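PDB 5UYT: Ice-binding protein from Flavobacteriaceae bacterium, which probably binds to the surface of ice crystals and hinders their growth, acting as an antifreeze protein with two ice-binding domains. Local coordinates for residues 6-9 with 10-13; 33-36 with 37-40; 52-55 with 56-59; 272-275 with 276-280. One frame throughout, in Å; residues are numbered along the deposited sequence.

Interaction 1. Residues 6-9 with 10-13; sequences LGAA and ANFA
Phe-12 closes a short 3-10 turn by meeting the carbonyl groups of Ala-8 and Ala-9 with both its backbone and its ring. Its N-H bonds to Ala-9 O at 3.1 Å, the last of the three i to i+3 bonds between 6-9 and 10-13; before it come Asn-11 N to Ala-8 O, also 3.1 Å, and Ala-10 N to Gly-7 O at 3.2 Å. From the backbone outward, Phe-12 CB rests 3.5 Å from Ala-9 O and CG stands a little farther from the same oxygen. CD2 then lies between two carbonyls, 3.8 Å from both Ala-8 O and Ala-9 O, and CE2 still grazes Ala-8 O. Both oxygens lie at the ring edge, near its plane. With CG anti to the carbonyl carbon (chi1 -73°), the ring is laid back along the turn and reaches Ala-60 of helix 55-73. Replacing this ring by an alanine would probably leave Ala-8 O and Ala-9 O without the ring edge beside them and open a gap toward Ala-60. At the start of the turn, Leu-6 CB packs 4.1 Å from Ala-10 CB, while its side chain also touches Leu-186 and Ala-67. Gly-7 takes a positive phi (48°), which favours glycine. Asp-63 accepts from Ala-8 N and so ties the turn to the helix. The arrangement is a 3-10 lead-in to strand 12-16, the first strand of a right-handed beta-helix flanked by an alpha-helix, as in this ice-binding family.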
# COMPACT_ATOMS: atom_id res chain seq x y z
N LEU A 6 -17.57 -12.38 -5.80
CA LEU A 6 -17.77 -11.69 -4.52
C LEU A 6 -18.44 -10.32 -4.66
O LEU A 6 -18.78 -9.69 -3.65
CB LEU A 6 -16.42 -11.51 -3.82
CG LEU A 6 -15.74 -12.73 -3.19
CD1 LEU A 6 -14.41 -12.28 -2.61
CD2 LEU A 6 -16.62 -13.38 -2.12
N GLY A 7 -18.58 -9.85 -5.90
CA GLY A 7 -19.09 -8.50 -6.18
C GLY A 7 -18.39 -7.45 -5.35
O GLY A 7 -17.17 -7.32 -5.41
N ALA A 8 -19.17 -6.70 -4.56
CA ALA A 8 -18.63 -5.57 -3.79
C ALA A 8 -17.80 -6.02 -2.57
O ALA A 8 -16.93 -5.28 -2.10
CB ALA A 8 -19.76 -4.65 -3.35
N ALA A 9 -18.08 -7.21 -2.06
CA ALA A 9 -17.26 -7.77 -1.00
C ALA A 9 -15.79 -7.87 -1.41
O ALA A 9 -14.89 -7.83 -0.55
CB ALA A 9 -17.78 -9.13 -0.57
N ALA A 10 -15.53 -8.02 -2.72
CA ALA A 10 -14.13 -8.05 -3.23
C ALA A 10 -13.27 -6.86 -2.82
O ALA A 10 -12.03 -6.97 -2.76
CB ALA A 10 -14.12 -8.20 -4.75
N ASN A 11 -13.90 -5.70 -2.55
CA ASN A 11 -13.16 -4.48 -2.16
C ASN A 11 -12.47 -4.60 -0.82
O ASN A 11 -11.57 -3.82 -0.51
CB ASN A 11 -14.12 -3.27 -2.13
CG ASN A 11 -14.68 -2.94 -3.50
OD1 ASN A 11 -13.94 -2.86 -4.48
ND2 ASN A 11 -15.97 -2.74 -3.57
N PHE A 12 -12.88 -5.58 -0.03
CA PHE A 12 -12.49 -5.68 1.37
C PHE A 12 -11.39 -6.69 1.62
O PHE A 12 -11.34 -7.74 0.98
CB PHE A 12 -13.72 -6.05 2.23
CG PHE A 12 -14.68 -4.92 2.38
CD1 PHE A 12 -14.65 -4.12 3.53
CD2 PHE A 12 -15.61 -4.64 1.38
CE1 PHE A 12 -15.53 -3.07 3.68
CE2 PHE A 12 -16.50 -3.58 1.52
CZ PHE A 12 -16.46 -2.79 2.67
N ALA A 13 -10.53 -6.37 2.59
CA ALA A 13 -9.65 -7.33 3.25
C ALA A 13 -10.35 -7.98 4.43
O ALA A 13 -10.21 -9.20 4.63
CB ALA A 13 -8.39 -6.63 3.74

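Interaction 2. Residues 33-36 with 37-40; sequences VGTN and NAAS
Thr-35 grips the turn that follows it: its OG1 accepts the N-H of Asn-37 at 3.3 Å, in a nearly straight bond (171° at the hydrogen). The turn leads out of strand 32-35 of the right-handed beta-helix, and residues 37-40 double back beside the strand, the two runs pointing 159° apart. The close-fitting part lies under Thr-35. A chi1 of 156° swings OG1 away from its own backbone N and over the bend, while CG2 faces the returning chain, 3.4 Å from Ala-38 O; Ala-38 CB touches both branches. OG1 has a further bond to Gly-19 O, and Gly-19 N is held by Asn-37 OD1, so the threonine and the asparagine clasp the same glycine in the neighbouring loop. A valine in place of Thr-35 would probably leave Asn-37 N and Gly-19 O without this hydroxyl partner and free the turn to shift. Asn-36 turns the other way, toward helix 55-73, where its ND2 bonds to Thr-57 OG1. Toward Asn-37 and Ala-39 the turn becomes solvent-exposed. The far end is looser: Ser-40 OG comes 3.7 Å from Val-33 CG1, but no direct hydrogen bond joins the two residues, and a water links the Val-33 carbonyl to the Ser-40 hydroxyl. That water donates to Val-33 O at 2.9 Å and accepts from Ser-40 OG at 2.7 Å.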
# COMPACT_ATOMS: atom_id res chain seq x y z
N VAL A 33 -11.70 -2.19 5.09
CA VAL A 33 -11.99 -2.82 6.39
C VAL A 33 -13.33 -2.29 6.83
O VAL A 33 -13.56 -1.07 6.84
CB VAL A 33 -10.92 -2.43 7.44
CG1 VAL A 33 -11.33 -2.91 8.85
CG2 VAL A 33 -9.54 -2.99 7.04
N GLY A 34 -14.24 -3.16 7.22
CA GLY A 34 -15.52 -2.62 7.62
C GLY A 34 -16.53 -3.56 8.22
O GLY A 34 -16.32 -4.78 8.27
N THR A 35 -17.62 -2.95 8.66
CA THR A 35 -18.75 -3.68 9.19
C THR A 35 -20.02 -2.93 8.81
O THR A 35 -20.05 -1.69 8.80
CB THR A 35 -18.63 -3.88 10.72
OG1 THR A 35 -19.93 -4.08 11.30
CG2 THR A 35 -17.93 -2.66 11.38
N ASN A 36 -21.08 -3.66 8.51
CA ASN A 36 -22.31 -3.04 8.06
C ASN A 36 -23.21 -2.55 9.20
O ASN A 36 -24.29 -2.01 8.95
CB ASN A 36 -23.06 -3.99 7.11
CG ASN A 36 -24.22 -3.31 6.42
OD1 ASN A 36 -25.34 -3.83 6.37
ND2 ASN A 36 -23.97 -2.12 5.91
N ASN A 37 -22.78 -2.73 10.46
CA ASN A 37 -23.57 -2.27 11.60
C ASN A 37 -22.82 -1.67 12.79
O ASN A 37 -23.41 -1.47 13.85
CB ASN A 37 -24.52 -3.39 12.09
CG ASN A 37 -23.81 -4.43 12.94
OD1 ASN A 37 -22.56 -4.54 12.94
ND2 ASN A 37 -24.60 -5.22 13.68
N ALA A 38 -21.52 -1.41 12.63
CA ALA A 38 -20.71 -0.83 13.69
C ALA A 38 -19.56 -0.05 13.07
O ALA A 38 -19.63 0.29 11.88
CB ALA A 38 -20.20 -1.92 14.64
N ALA A 39 -18.52 0.24 13.85
CA ALA A 39 -17.33 0.92 13.36
C ALA A 39 -16.11 0.16 13.83
O ALA A 39 -16.07 -0.24 15.00
CB ALA A 39 -17.28 2.35 13.86
N SER A 40 -15.13 -0.02 12.95
CA SER A 40 -13.93 -0.78 13.30
C SER A 40 -13.10 0.05 14.26
O SER A 40 -13.08 1.29 14.16
CB SER A 40 -13.12 -1.11 12.03
OG SER A 40 -14.00 -1.70 11.07
O HOH W 1 -13.90 0.35 9.31

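Interaction 3. Residues 52-55 with 56-59; sequences DSNG and ATSA
A capping box formed by Asn-54 and Thr-57 starts helix 55-73, each residue using its side chain to bond the backbone N-H of the other. Asn-54, the N-cap, offers OD1 to Thr-57 N at 3.1 Å, and the N-H approaches almost head-on to the amide carbonyl, with a C=O...N angle of 167°. In return Thr-57 OG1 accepts from Asn-54 N at 2.9 Å. Both side chains are set for this by the same first torsion, +58° in Asn-54 and +62° in Thr-57, which holds CG of the one and OG1 of the other between their own backbone N and carbonyl carbon, close to the main chain. The bond to OD1 serves Thr-57 N, a first-turn N-H with no helical carbonyl before it. Regular helical bonding then takes over, with Ser-58 N to Asn-54 O at 3.0 Å and Ala-59 N to Gly-55 O at 3.1 Å. This helix runs alongside the right-handed beta-helix, and the cap lies where the chain leaves strand 50-52 to enter it. Each half of the box has a second hold: Asn-54 ND2 donates to Gln-51 OE1, which fixes the rotation of the amide, and Thr-57 OG1 is shared with Asn-36. The methyl CG2 of Thr-57 packs 3.5 Å from Asn-54 OD1. Ala-56 CB lies 3.6 Å from the same oxygen, while Ser-58 is exposed. Just ahead of the cap, Ser-53 adopts a left-handed backbone conformation, and its OG bonds to Ala-38 O.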
# COMPACT_ATOMS: atom_id res chain seq x y z
N ASP A 52 -17.77 2.06 7.52
CA ASP A 52 -18.59 1.75 8.71
C ASP A 52 -20.04 2.08 8.41
O ASP A 52 -20.37 3.25 8.21
CB ASP A 52 -18.10 2.56 9.93
CG ASP A 52 -16.63 2.27 10.31
OD1 ASP A 52 -16.22 1.06 10.28
OD2 ASP A 52 -15.89 3.24 10.64
N SER A 53 -20.89 1.05 8.34
CA SER A 53 -22.36 1.22 8.26
C SER A 53 -22.80 2.22 7.18
O SER A 53 -23.46 3.21 7.48
CB SER A 53 -22.93 1.63 9.63
OG SER A 53 -22.51 0.72 10.64
N ASN A 54 -22.42 1.96 5.94
CA ASN A 54 -22.68 2.90 4.84
C ASN A 54 -23.07 2.15 3.58
O ASN A 54 -23.32 0.94 3.63
CB ASN A 54 -21.47 3.83 4.60
CG ASN A 54 -20.19 3.08 4.29
OD1 ASN A 54 -20.20 1.88 3.97
ND2 ASN A 54 -19.06 3.78 4.35
N GLY A 55 -23.14 2.85 2.45
CA GLY A 55 -23.52 2.23 1.17
C GLY A 55 -22.55 1.15 0.71
O GLY A 55 -22.96 0.14 0.15
N ALA A 56 -21.25 1.36 0.94
CA ALA A 56 -20.27 0.33 0.60
C ALA A 56 -20.43 -0.98 1.39
O ALA A 56 -20.26 -2.08 0.83
CB ALA A 56 -18.86 0.87 0.79
N THR A 57 -20.71 -0.87 2.69
CA THR A 57 -20.87 -2.06 3.54
C THR A 57 -22.20 -2.76 3.29
O THR A 57 -22.31 -3.98 3.44
CB THR A 57 -20.71 -1.76 5.05
OG1 THR A 57 -21.71 -0.85 5.49
CG2 THR A 57 -19.31 -1.19 5.35
N SER A 58 -23.20 -1.98 2.89
CA SER A 58 -24.53 -2.52 2.58
C SER A 58 -24.42 -3.37 1.32
O SER A 58 -24.95 -4.49 1.26
CB SER A 58 -25.54 -1.39 2.40
OG SER A 58 -26.84 -1.91 2.16
N ALA A 59 -23.73 -2.83 0.31
CA ALA A 59 -23.43 -3.54 -0.95
C ALA A 59 -22.59 -4.82 -0.73
O ALA A 59 -22.93 -5.88 -1.29
CB ALA A 59 -22.77 -2.61 -1.95

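Interaction 4. Residues 272-275 with 276-280; sequences TAQA and ALDLN
Gln-274 and Asp-278, one helical turn apart, lean together at the surface of helix 270-288, their amide and carboxylate planes turned 62° against each other. Gln-274 CG is anti to the backbone N (chi1 -177°), and the chain then bends at chi2 (64°), which brings NE2 forward along the helix to the carboxylate. NE2 faces both oxygens, 3.3 Å from Asp-278 OD1 and 3.4 Å from Asp-278 OD2; both bonds are weak, though the one to OD2 is nearly straight. Beneath the pair run the regular i to i+4 bonds of an alpha-helix, such as Asp-278 N to Gln-274 O at 3.1 Å and Leu-279 N to Ala-275 O at 2.8 Å. Leu-277 lays CG 3.6 Å from Ala-273 O on the exposed side. Ala-275 and Leu-279 point instead to the beta-helix, where both touch Phe-227; Thr-272 bonds through OG1 to Asn-248. Asp-278 OD2 also accepts from Thr-220 N, so the carboxylate holds the loop before strand 224-228 more firmly than it holds the glutamine. Crystal neighbours touch both residues and may influence this weak pair. The uncharged amide can solvate but not neutralise the carboxylate, which probably keeps its negative charge.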
# COMPACT_ATOMS: atom_id res chain seq x y z
N THR A 272 15.25 29.44 -14.07
CA THR A 272 14.64 29.35 -12.74
C THR A 272 13.24 30.00 -12.74
O THR A 272 12.36 29.54 -12.02
CB THR A 272 15.51 29.95 -11.61
OG1 THR A 272 15.63 31.37 -11.78
CG2 THR A 272 16.91 29.29 -11.57
N ALA A 273 13.04 31.06 -13.54
CA ALA A 273 11.74 31.72 -13.61
C ALA A 273 10.69 30.77 -14.19
O ALA A 273 9.56 30.67 -13.66
CB ALA A 273 11.80 33.05 -14.38
N GLN A 274 11.06 30.05 -15.25
CA GLN A 274 10.15 29.11 -15.91
C GLN A 274 9.89 27.90 -15.03
O GLN A 274 8.75 27.39 -14.96
CB GLN A 274 10.68 28.68 -17.29
CG GLN A 274 9.72 27.75 -18.05
CD GLN A 274 8.39 28.41 -18.40
OE1 GLN A 274 8.34 29.57 -18.80
NE2 GLN A 274 7.30 27.67 -18.27
N ALA A 275 10.95 27.43 -14.36
CA ALA A 275 10.80 26.33 -13.41
C ALA A 275 9.84 26.72 -12.28
O ALA A 275 9.04 25.89 -11.85
CB ALA A 275 12.15 25.89 -12.86
N ALA A 276 9.94 27.94 -11.77
CA ALA A 276 9.05 28.36 -10.66
C ALA A 276 7.57 28.32 -11.09
O ALA A 276 6.70 27.90 -10.32
CB ALA A 276 9.42 29.76 -10.16
N LEU A 277 7.28 28.79 -12.30
CA LEU A 277 5.90 28.77 -12.82
C LEU A 277 5.40 27.32 -12.92
O LEU A 277 4.29 26.98 -12.50
CB LEU A 277 5.81 29.47 -14.19
CG LEU A 277 6.05 30.98 -14.16
CD1 LEU A 277 6.05 31.59 -15.57
CD2 LEU A 277 4.97 31.71 -13.33
N ASP A 278 6.26 26.47 -13.45
CA ASP A 278 5.89 25.08 -13.67
C ASP A 278 5.74 24.31 -12.36
O ASP A 278 4.87 23.46 -12.24
CB ASP A 278 6.90 24.41 -14.59
CG ASP A 278 6.76 24.89 -16.01
OD1 ASP A 278 5.72 25.50 -16.32
OD2 ASP A 278 7.67 24.66 -16.81
N LEU A 279 6.56 24.67 -11.37
CA LEU A 279 6.43 24.08 -10.03
C LEU A 279 5.08 24.45 -9.41
O LEU A 279 4.40 23.59 -8.87
CB LEU A 279 7.57 24.53 -9.11
CG LEU A 279 7.54 23.99 -7.67
CD1 LEU A 279 7.69 22.47 -7.69
CD2 LEU A 279 8.72 24.59 -6.91
N ASN A 280 4.69 25.73 -9.48
CA ASN A 280 3.39 26.12 -8.95
C ASN A 280 2.25 25.39 -9.65
O ASN A 280 1.28 24.97 -9.00
CB ASN A 280 3.15 27.64 -9.08
CG ASN A 280 4.06 28.44 -8.18
OD1 ASN A 280 4.75 27.87 -7.34
ND2 ASN A 280 4.08 29.75 -8.37

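In the fold
Interactions 1, 2 and 3 cluster in the first ice-binding domain, whereas interaction 4 belongs to the corresponding flanking helix of the second, with nearest atoms about 32 Å from those of interaction 1. Interactions 2 and 3 are closest, their centres about 8 Å apart: Asn-36 ND2 lies 2.6 Å from Thr-57 OG1, and Thr-35 O lies 2.9 Å from Ser-53 N, both probable hydrogen bonds linking strand end to helix cap. The ring of Phe-12 joins interaction 1 to interactions 2 and 3, with CE1 3.8 Å from Gly-34 N and CZ 4.2 Å from Thr-57 CG2. Strands 12-16 and 32-35 are parallel neighbours, placing these contacts on adjoining parts of the beta-helix.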